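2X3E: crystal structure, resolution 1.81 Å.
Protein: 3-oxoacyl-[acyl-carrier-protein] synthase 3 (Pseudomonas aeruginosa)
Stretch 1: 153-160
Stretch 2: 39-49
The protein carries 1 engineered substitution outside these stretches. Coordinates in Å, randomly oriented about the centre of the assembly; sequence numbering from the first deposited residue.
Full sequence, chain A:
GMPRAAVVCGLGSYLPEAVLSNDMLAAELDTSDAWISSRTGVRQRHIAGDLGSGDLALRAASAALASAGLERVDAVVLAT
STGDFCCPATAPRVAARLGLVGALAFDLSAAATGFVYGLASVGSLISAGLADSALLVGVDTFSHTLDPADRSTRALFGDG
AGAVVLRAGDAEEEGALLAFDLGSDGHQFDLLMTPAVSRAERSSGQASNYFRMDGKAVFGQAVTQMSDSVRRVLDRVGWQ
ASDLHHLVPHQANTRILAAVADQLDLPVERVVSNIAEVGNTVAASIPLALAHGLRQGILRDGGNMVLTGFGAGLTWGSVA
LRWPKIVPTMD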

# COMPACT_ATOMS: atom_id res chain seq x y z
N THR A 153 -7.62 -15.52 -19.53
CA THR A 153 -7.77 -14.68 -18.34
C THR A 153 -9.24 -14.38 -18.02
O THR A 153 -9.63 -14.37 -16.86
CB THR A 153 -6.99 -13.34 -18.43
OG1 THR A 153 -7.37 -12.63 -19.62
CG2 THR A 153 -5.49 -13.59 -18.43
N ARG A 154 -10.05 -14.15 -19.05
CA ARG A 154 -11.48 -13.90 -18.83
C ARG A 154 -12.21 -15.13 -18.28
O ARG A 154 -13.19 -14.99 -17.55
CB ARG A 154 -12.14 -13.40 -20.11
CG ARG A 154 -11.66 -12.00 -20.50
CD ARG A 154 -12.51 -11.40 -21.58
NE ARG A 154 -13.88 -11.21 -21.12
CZ ARG A 154 -14.94 -11.05 -21.91
NH1 ARG A 154 -14.80 -11.06 -23.23
NH2 ARG A 154 -16.14 -10.89 -21.37
N ALA A 155 -11.72 -16.33 -18.62
CA ALA A 155 -12.27 -17.57 -18.06
C ALA A 155 -11.95 -17.73 -16.57
O ALA A 155 -12.70 -18.37 -15.84
CB ALA A 155 -11.77 -18.77 -18.84
N LEU A 156 -10.84 -17.14 -16.12
CA LEU A 156 -10.33 -17.37 -14.76
C LEU A 156 -10.76 -16.29 -13.76
O LEU A 156 -11.18 -16.61 -12.64
CB LEU A 156 -8.80 -17.45 -14.81
CG LEU A 156 -8.03 -17.67 -13.50
CD1 LEU A 156 -8.47 -18.96 -12.83
CD2 LEU A 156 -6.52 -17.69 -13.78
N PHE A 157 -10.64 -15.03 -14.16
CA PHE A 157 -10.72 -13.92 -13.21
C PHE A 157 -12.13 -13.37 -12.98
O PHE A 157 -12.91 -13.19 -13.92
CB PHE A 157 -9.76 -12.78 -13.60
CG PHE A 157 -8.32 -13.12 -13.35
CD1 PHE A 157 -7.80 -13.06 -12.07
CD2 PHE A 157 -7.50 -13.51 -14.40
CE1 PHE A 157 -6.47 -13.39 -11.83
CE2 PHE A 157 -6.18 -13.83 -14.17
CZ PHE A 157 -5.66 -13.77 -12.88
N GLY A 158 -12.43 -13.08 -11.72
CA GLY A 158 -13.68 -12.43 -11.33
C GLY A 158 -13.40 -11.29 -10.37
O GLY A 158 -12.25 -11.06 -9.99
N ASP A 159 -14.46 -10.60 -9.97
CA ASP A 159 -14.38 -9.42 -9.11
C ASP A 159 -15.06 -9.67 -7.77
O ASP A 159 -15.95 -10.51 -7.65
CB ASP A 159 -15.08 -8.22 -9.78
CG ASP A 159 -14.50 -7.87 -11.13
OD1 ASP A 159 -13.32 -8.21 -11.40
OD2 ASP A 159 -15.22 -7.24 -11.94
N GLY A 160 -14.66 -8.90 -6.76
CA GLY A 160 -15.28 -9.02 -5.45
C GLY A 160 -14.48 -8.37 -4.35
O GLY A 160 -13.38 -7.85 -4.58
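Stretch 2, residues 39-49: RTGVRQRHIAG

Stretch 2 (residues 39-49) lies along the last turn of stretch 1 before Phe157 and the extended chain that follows it, in the same chain but more than a hundred residues away in sequence; the contact buries 461 Å² summed over both sides. Stretch 2 enters as the last residues of a helix, Arg39 and Thr40, turns at Gly41, the first residue to leave helical angles, with phi 69°, passes through Val42 and Arg43, and is extended from Gln44 to Ile47 before bending at Ala48. Stretch 1 comes out of its own helix, has left helical angles at Phe157 (phi/psi -90/139) and continues extended through Gly158 and Asp159.

The two segments advance in the same sense. Thr40 is paired with Leu156 (CA to CA 6.0 Å) and Arg45 with Gly158 (CA to CA 4.7 Å), and the contacts then move on to Asp159 against His46, Ile47 and Ala48. Thr40 to Arg45 spans five residues against two from Leu156 to Gly158, with the turn at Gly41 lying in that longer interval.

Two backbone links, one direct and one through water, join Asp159 and His46. Asp159 N donates to His46 O at 2.9 Å. On the same pair of residues, one water accepts from His46 N at 2.8 Å and donates to Asp159 O at 3.0 Å. Gly158 CA lies 3.8 Å from Arg45 CB; a CB on Gly158 would point toward stretch 2 and come within 3.0 Å of that Arg45 CB, so the absence of a side chain permits this close approach.

Side chains also bond to backbone across the contact. Arg45, with its CA-to-CB bond toward stretch 1, folds its side chain back (chi1 57°, chi2 -63°, chi3 -80°) to the carbonyl of Ala155. Arg45 NH1 donates to Ala155 O at 2.7 Å with a nearly straight N-H...O angle of 167°, and Arg45 NE adds a weak bond to Ala155 O at 3.4 Å. This oxygen lies at the edge of the guanidinium, near its plane, where the N-H groups point. Farther along, the Asp159 side chain, rotamer m, reaches the bend of stretch 2: Ala48 N donates to Asp159 OD2 at 2.8 Å (163°), where the chain leaves its extended course. Within stretch 2, Val42 N donates to Thr40 OG1 at 3.1 Å, a bond that spans Gly41 and closes over the turn.

The remaining contacts are van der Waals packing. Thr40 CG2 sits 4.1 Å from Leu156 CB and 4.2 Å from Ala155 CB. Val42 CB is 3.5 Å from Ala155 O, and Val42 CG2 meets Leu156 CD1 at 4.3 Å, an apolar contact beside the polar anchoring of Ala155. Arg45 CG lies 3.5 Å from Phe157 O, while the CA-to-CB bond of Phe157 points away from stretch 2. Arg43 and Gln44 likewise direct CB away and make no contact with stretch 1.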

# COMPACT_ATOMS: atom_id res chain seq x y z
N ARG A 39 -9.79 -25.98 -18.43
CA ARG A 39 -8.60 -25.22 -18.09
C ARG A 39 -8.64 -24.65 -16.68
O ARG A 39 -7.64 -24.74 -15.95
CB ARG A 39 -8.39 -24.08 -19.11
CG ARG A 39 -7.15 -23.22 -18.86
CD ARG A 39 -5.85 -23.98 -19.14
NE ARG A 39 -4.71 -23.37 -18.45
CZ ARG A 39 -4.36 -23.61 -17.19
NH1 ARG A 39 -5.04 -24.47 -16.44
NH2 ARG A 39 -3.30 -22.99 -16.67
N THR A 40 -9.78 -24.09 -16.29
CA THR A 40 -9.87 -23.35 -15.02
C THR A 40 -10.76 -23.98 -13.95
O THR A 40 -10.58 -23.69 -12.76
CB THR A 40 -10.39 -21.92 -15.25
OG1 THR A 40 -11.73 -21.97 -15.75
CG2 THR A 40 -9.50 -21.18 -16.24
N GLY A 41 -11.73 -24.80 -14.35
CA GLY A 41 -12.76 -25.30 -13.44
C GLY A 41 -13.74 -24.24 -12.98
O GLY A 41 -14.70 -24.54 -12.26
N VAL A 42 -13.51 -22.99 -13.38
CA VAL A 42 -14.38 -21.88 -13.02
C VAL A 42 -15.62 -21.93 -13.91
O VAL A 42 -15.51 -21.96 -15.14
CB VAL A 42 -13.67 -20.53 -13.23
CG1 VAL A 42 -14.62 -19.37 -12.95
CG2 VAL A 42 -12.44 -20.44 -12.33
N ARG A 43 -16.79 -21.93 -13.28
CA ARG A 43 -18.06 -21.97 -14.01
C ARG A 43 -18.75 -20.61 -14.05
O ARG A 43 -19.51 -20.33 -14.98
CB ARG A 43 -18.98 -23.04 -13.42
CG ARG A 43 -18.40 -24.45 -13.51
CD ARG A 43 -19.45 -25.51 -13.84
NE ARG A 43 -18.83 -26.80 -14.13
CZ ARG A 43 -19.48 -27.89 -14.56
NH1 ARG A 43 -20.80 -27.87 -14.74
NH2 ARG A 43 -18.81 -29.01 -14.79
N GLN A 44 -18.51 -19.76 -13.06
CA GLN A 44 -18.97 -18.38 -13.15
C GLN A 44 -18.08 -17.39 -12.42
O GLN A 44 -17.28 -17.75 -11.55
CB GLN A 44 -20.43 -18.25 -12.69
CG GLN A 44 -20.75 -18.79 -11.31
CD GLN A 44 -22.05 -18.21 -10.74
OE1 GLN A 44 -23.11 -18.29 -11.36
NE2 GLN A 44 -21.97 -17.65 -9.54
N ARG A 45 -18.22 -16.13 -12.80
CA ARG A 45 -17.45 -15.06 -12.21
C ARG A 45 -18.30 -13.78 -12.18
O ARG A 45 -19.07 -13.51 -13.10
CB ARG A 45 -16.08 -14.88 -12.91
CG ARG A 45 -16.05 -14.60 -14.43
CD ARG A 45 -16.60 -15.71 -15.33
NE ARG A 45 -15.71 -16.84 -15.61
CZ ARG A 45 -16.09 -17.95 -16.24
NH1 ARG A 45 -15.23 -18.93 -16.47
NH2 ARG A 45 -17.35 -18.10 -16.66
N HIS A 46 -18.19 -13.05 -11.07
CA HIS A 46 -18.99 -11.85 -10.86
C HIS A 46 -18.25 -10.65 -11.45
O HIS A 46 -17.02 -10.54 -11.31
CB HIS A 46 -19.29 -11.66 -9.38
CG HIS A 46 -20.21 -12.71 -8.82
ND1 HIS A 46 -21.54 -12.47 -8.55
CD2 HIS A 46 -19.98 -14.01 -8.50
CE1 HIS A 46 -22.09 -13.58 -8.08
NE2 HIS A 46 -21.18 -14.52 -8.05
N ILE A 47 -19.00 -9.78 -12.11
CA ILE A 47 -18.42 -8.70 -12.92
C ILE A 47 -18.89 -7.35 -12.38
O ILE A 47 -20.08 -7.06 -12.33
CB ILE A 47 -18.82 -8.86 -14.42
CG1 ILE A 47 -18.34 -10.22 -14.96
CG2 ILE A 47 -18.25 -7.74 -15.26
CD1 ILE A 47 -16.83 -10.40 -14.98
N ALA A 48 -17.93 -6.51 -11.99
CA ALA A 48 -18.22 -5.25 -11.31
C ALA A 48 -18.98 -4.26 -12.19
O ALA A 48 -19.83 -3.51 -11.69
CB ALA A 48 -16.94 -4.62 -10.79
N GLY A 49 -18.69 -4.24 -13.48
CA GLY A 49 -19.39 -3.36 -14.42
C GLY A 49 -19.11 -1.90 -14.14
O GLY A 49 -17.96 -1.47 -14.24
O HOH W 1 -16.49 -13.21 -8.82